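Local coordinates for 6-phosphogluconolactonase (Shewanella baltica, PDB 3NWP), which probably hydrolyses 6-phosphogluconolactone to 6-phosphogluconate, the second step of the pentose phosphate pathway, at residues Ala112-Ser124 with Leu162-Ile176. Numbering follows the deposited sequence.
Sequences AEAGADMAAESLS and LCVATNPTTAPHGRI
E113 and N167 reach each other because both side chains leave the backbone with CG beside the backbone N and anti to the carbonyl carbon (chi1 -76° in E113), and a bend at chi2 of E113 turns its carboxylate to meet the amide coming from the opposite direction. The pair lies at one end of a helix-on-sheet packing in the alpha/beta fold of the glucosamine-6-phosphate isomerase/6-phosphogluconolactonase family, where helix 112-122 runs nearly antiparallel to the edge strand 163-166. ND2 of N167 donates to the syn side of E113 OE2 over 2.7 Å, and the carboxylate and amide planes are only 7° apart. A water closes the other half of the ring, donating to E113 OE1 and N167 OD1, so both oxygens of the carboxylate are held and its rotation is restrained. An aspartate in place of N167 would probably set two carboxylates against each other, losing the amide donor to E113 OE2.

Next to this polar end, the alanines A112, A116 and A119 turn their CB atoms to the strands, and with A120 beside them they let the helix axis come within 7.1 Å of that of strand 163-166. A165 CB fits against A112 CB at 3.7 Å and lies against the backbone N, CG and CD of E113. A112 CB also rests on the carbonyl oxygen of R175, the atom that accepts the strand-pairing bond from T166 N. Farther along, I176, in the conformer modelled here, brings CD1 close to A116 CA and A119 CB; L123, beyond A119, also packs on L178, farther along the strand that carries I176. L162 CD1 lies against A120 O and L123 CB, 4.1 Å from the latter. Between these, C163 SG nestles against A120, 3.8 Å from its CB and 3.4 Å from its backbone N.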
loop_
_atom_site.group_PDB
_atom_site.type_symbol
_atom_site.label_atom_id
_atom_site.label_comp_id
_atom_site.label_asym_id
_atom_site.label_seq_id
_atom_site.Cartn_x
_atom_site.Cartn_y
_atom_site.Cartn_z
ATOM N N ALA A 112 10.545 15.855 -0.054
ATOM C CA ALA A 112 10.220 14.708 -0.882
ATOM C C ALA A 112 10.614 14.953 -2.332
ATOM O O ALA A 112 11.041 14.049 -3.017
ATOM C CB ALA A 112 8.701 14.381 -0.745
ATOM N N GLU A 113 10.453 16.191 -2.814
ATOM C CA GLU A 113 10.825 16.491 -4.194
ATOM C C GLU A 113 12.292 16.204 -4.382
ATOM O O GLU A 113 12.673 15.600 -5.402
ATOM C CB GLU A 113 10.563 17.966 -4.519
ATOM C CG GLU A 113 9.117 18.345 -4.744
ATOM C CD GLU A 113 8.296 18.545 -3.470
ATOM O OE1 GLU A 113 8.814 18.438 -2.329
ATOM O OE2 GLU A 113 7.096 18.856 -3.666
ATOM N N ALA A 114 13.124 16.677 -3.464
ATOM C CA ALA A 114 14.565 16.468 -3.612
ATOM C C ALA A 114 14.976 15.030 -3.406
ATOM O O ALA A 114 15.949 14.585 -3.999
ATOM C CB ALA A 114 15.348 17.372 -2.658
ATOM N N GLY A 115 14.234 14.283 -2.573
ATOM C CA GLY A 115 14.573 12.885 -2.288
ATOM C C GLY A 115 13.964 11.813 -3.195
ATOM O O GLY A 115 14.360 10.640 -3.155
ATOM N N ALA A 116 13.047 12.215 -4.065
ATOM C CA ALA A 116 12.275 11.238 -4.839
ATOM C C ALA A 116 13.123 10.387 -5.754
ATOM O O ALA A 116 12.887 9.190 -5.905
ATOM C CB ALA A 116 11.157 11.917 -5.602
ATOM N N ASP A 117 14.123 11.001 -6.411
ATOM C CA ASP A 117 14.888 10.283 -7.370
ATOM C C ASP A 117 15.740 9.186 -6.699
ATOM O O ASP A 117 15.825 8.068 -7.202
ATOM C CB ASP A 117 15.801 11.221 -8.139
ATOM C CG ASP A 117 16.262 10.617 -9.463
ATOM O OD1 ASP A 117 15.409 10.256 -10.312
ATOM O OD2 ASP A 117 17.482 10.491 -9.608
HETATM N N MSE A 118 16.315 9.518 -5.543
HETATM C CA MSE A 118 17.095 8.570 -4.748
HETATM C C MSE A 118 16.187 7.438 -4.252
HETATM O O MSE A 118 16.574 6.268 -4.247
HETATM C CB MSE A 118 17.758 9.271 -3.567
HETATM C CG MSE A 118 18.354 8.343 -2.519
HETATM SE SE MSE A 118 19.388 9.261 -1.186
HETATM C CE MSE A 118 20.899 9.699 -2.314
ATOM N N ALA A 119 14.986 7.809 -3.804
ATOM C CA ALA A 119 14.008 6.793 -3.397
ATOM C C ALA A 119 13.686 5.844 -4.567
ATOM O O ALA A 119 13.677 4.629 -4.356
ATOM C CB ALA A 119 12.719 7.448 -2.810
ATOM N N ALA A 120 13.423 6.368 -5.768
ATOM C CA ALA A 120 13.062 5.544 -6.944
ATOM C C ALA A 120 14.230 4.603 -7.268
ATOM O O ALA A 120 14.017 3.392 -7.496
ATOM C CB ALA A 120 12.627 6.440 -8.153
ATOM N N GLU A 121 15.471 5.104 -7.225
ATOM C CA GLU A 121 16.642 4.262 -7.534
ATOM C C GLU A 121 16.895 3.198 -6.475
ATOM O O GLU A 121 17.474 2.135 -6.738
ATOM C CB GLU A 121 17.895 5.133 -7.692
ATOM C CG GLU A 121 19.191 4.344 -7.901
ATOM N N SER A 122 16.491 3.469 -5.247
ATOM C CA SER A 122 16.745 2.507 -4.181
ATOM C C SER A 122 15.874 1.277 -4.287
ATOM O O SER A 122 16.179 0.296 -3.625
ATOM C CB SER A 122 16.519 3.095 -2.795
ATOM O OG SER A 122 15.132 3.256 -2.594
ATOM N N LEU A 123 14.784 1.389 -5.032
ATOM C CA LEU A 123 13.880 0.274 -5.291
ATOM C C LEU A 123 14.097 -0.436 -6.625
ATOM O O LEU A 123 13.442 -1.463 -6.889
ATOM C CB LEU A 123 12.443 0.777 -5.321
ATOM C CG LEU A 123 11.933 1.403 -4.008
ATOM C CD1 LEU A 123 10.488 1.913 -4.273
ATOM C CD2 LEU A 123 11.967 0.472 -2.791
ATOM N N SER A 124 14.970 0.116 -7.478
ATOM C CA SER A 124 15.133 -0.391 -8.853
ATOM C C SER A 124 15.451 -1.888 -8.869
ATOM O O SER A 124 15.077 -2.568 -9.835
ATOM C CB SER A 124 16.214 0.390 -9.631
ATOM O OG SER A 124 15.730 1.664 -9.971
ATOM N N LEU A 162 9.008 5.257 -10.477
ATOM C CA LEU A 162 8.450 4.409 -9.429
ATOM C C LEU A 162 7.825 5.181 -8.274
ATOM O O LEU A 162 6.909 4.678 -7.626
ATOM C CB LEU A 162 9.511 3.431 -8.887
ATOM C CG LEU A 162 9.923 2.326 -9.880
ATOM C CD1 LEU A 162 11.075 1.574 -9.147
ATOM C CD2 LEU A 162 8.777 1.342 -10.225
ATOM N N CYS A 163 8.361 6.373 -7.972
ATOM C CA CYS A 163 7.795 7.184 -6.896
ATOM C C CYS A 163 7.976 8.658 -7.191
ATOM O O CYS A 163 8.893 9.062 -7.923
ATOM C CB CYS A 163 8.309 6.782 -5.560
ATOM S SG CYS A 163 10.072 6.767 -5.419
ATOM N N VAL A 164 7.056 9.436 -6.644
ATOM C CA VAL A 164 7.025 10.871 -6.854
ATOM C C VAL A 164 6.593 11.552 -5.593
ATOM O O VAL A 164 5.992 10.930 -4.708
ATOM C CB VAL A 164 6.124 11.304 -7.983
ATOM C CG1 VAL A 164 6.591 10.710 -9.333
ATOM C CG2 VAL A 164 4.660 11.019 -7.703
ATOM N N ALA A 165 6.889 12.853 -5.505
ATOM C CA ALA A 165 6.434 13.630 -4.371
ATOM C C ALA A 165 5.035 14.099 -4.579
ATOM O O ALA A 165 4.609 14.426 -5.682
ATOM C CB ALA A 165 7.377 14.890 -4.134
ATOM N N THR A 166 4.282 14.209 -3.492
ATOM C CA THR A 166 2.986 14.863 -3.527
ATOM C C THR A 166 2.776 15.712 -2.268
ATOM O O THR A 166 3.381 15.444 -1.217
ATOM C CB THR A 166 1.758 13.880 -3.669
ATOM O OG1 THR A 166 1.576 13.182 -2.431
ATOM C CG2 THR A 166 1.968 12.903 -4.845
ATOM N N ASN A 167 1.937 16.730 -2.381
ATOM C CA ASN A 167 1.723 17.693 -1.285
ATOM C C ASN A 167 0.238 17.922 -1.087
ATOM O O ASN A 167 -0.379 18.853 -1.626
ATOM C CB ASN A 167 2.430 18.997 -1.691
ATOM C CG ASN A 167 3.931 18.849 -1.654
ATOM O OD1 ASN A 167 4.520 18.765 -0.583
ATOM N ND2 ASN A 167 4.550 18.712 -2.842
ATOM N N PRO A 168 -0.411 17.034 -0.336
ATOM C CA PRO A 168 -1.801 17.279 -0.048
ATOM C C PRO A 168 -2.033 18.606 0.661
ATOM O O PRO A 168 -1.191 19.045 1.471
ATOM C CB PRO A 168 -2.175 16.117 0.880
ATOM C CG PRO A 168 -0.923 15.592 1.406
ATOM C CD PRO A 168 0.107 15.868 0.372
ATOM N N THR A 169 -3.139 19.227 0.308
ATOM C CA THR A 169 -3.572 20.421 1.001
ATOM C C THR A 169 -4.599 20.202 2.089
ATOM O O THR A 169 -4.910 21.144 2.832
ATOM C CB THR A 169 -4.110 21.463 0.009
ATOM O OG1 THR A 169 -5.255 20.935 -0.644
ATOM C CG2 THR A 169 -3.008 21.822 -1.032
ATOM N N THR A 170 -5.104 18.978 2.195
ATOM C CA THR A 170 -6.137 18.603 3.192
ATOM C C THR A 170 -5.628 17.580 4.219
ATOM O O THR A 170 -6.418 17.086 5.027
ATOM C CB THR A 170 -7.408 18.087 2.566
ATOM O OG1 THR A 170 -7.175 16.849 1.919
ATOM C CG2 THR A 170 -8.001 19.139 1.586
ATOM N N ALA A 171 -4.336 17.265 4.156
ATOM C CA ALA A 171 -3.673 16.339 5.078
ATOM C C ALA A 171 -2.253 16.838 5.307
ATOM O O ALA A 171 -1.670 17.499 4.434
ATOM C CB ALA A 171 -3.634 14.917 4.490
ATOM N N PRO A 172 -1.688 16.553 6.488
ATOM C CA PRO A 172 -0.359 17.039 6.825
ATOM C C PRO A 172 0.782 16.310 6.124
ATOM O O PRO A 172 0.643 15.163 5.732
ATOM C CB PRO A 172 -0.254 16.781 8.337
ATOM C CG PRO A 172 -1.120 15.628 8.576
ATOM C CD PRO A 172 -2.311 15.866 7.639
ATOM N N HIS A 173 1.895 17.015 6.048
ATOM C CA HIS A 173 3.238 16.499 5.676
ATOM C C HIS A 173 3.405 16.372 4.159
ATOM O O HIS A 173 2.495 15.919 3.433
ATOM C CB HIS A 173 3.613 15.158 6.358
ATOM C CG HIS A 173 3.322 15.122 7.825
ATOM N ND1 HIS A 173 3.956 15.947 8.729
ATOM C CD2 HIS A 173 2.432 14.396 8.536
ATOM C CE1 HIS A 173 3.481 15.715 9.945
ATOM N NE2 HIS A 173 2.547 14.786 9.855
ATOM N N GLY A 174 4.558 16.784 3.704
ATOM C CA GLY A 174 4.990 16.406 2.362
ATOM C C GLY A 174 4.987 14.883 2.284
ATOM O O GLY A 174 5.285 14.226 3.261
ATOM N N ARG A 175 4.771 14.347 1.077
ATOM C CA ARG A 175 4.662 12.913 0.879
ATOM C C ARG A 175 5.538 12.456 -0.269
ATOM O O ARG A 175 5.766 13.183 -1.251
ATOM C CB ARG A 175 3.213 12.491 0.540
ATOM C CG ARG A 175 2.121 13.065 1.454
ATOM C CD ARG A 175 2.333 12.609 2.845
ATOM N NE ARG A 175 1.281 13.041 3.761
ATOM C CZ ARG A 175 0.216 12.291 4.110
ATOM N NH1 ARG A 175 0.032 11.085 3.560
ATOM N NH2 ARG A 175 -0.659 12.753 5.003
ATOM N N ILE A 176 5.995 11.223 -0.141
ATOM C CA ILE A 176 6.474 10.472 -1.284
ATOM C C ILE A 176 5.454 9.357 -1.468
ATOM O O ILE A 176 4.887 8.841 -0.502
ATOM C CB ILE A 176 7.887 9.978 -1.022
ATOM C CG1 ILE A 176 8.468 9.268 -2.216
ATOM C CG2 ILE A 176 7.962 9.105 0.213
ATOM C CD1 ILE A 176 9.984 9.467 -2.274
HETATM O O HOH W 1 7.257 18.775 -0.269
#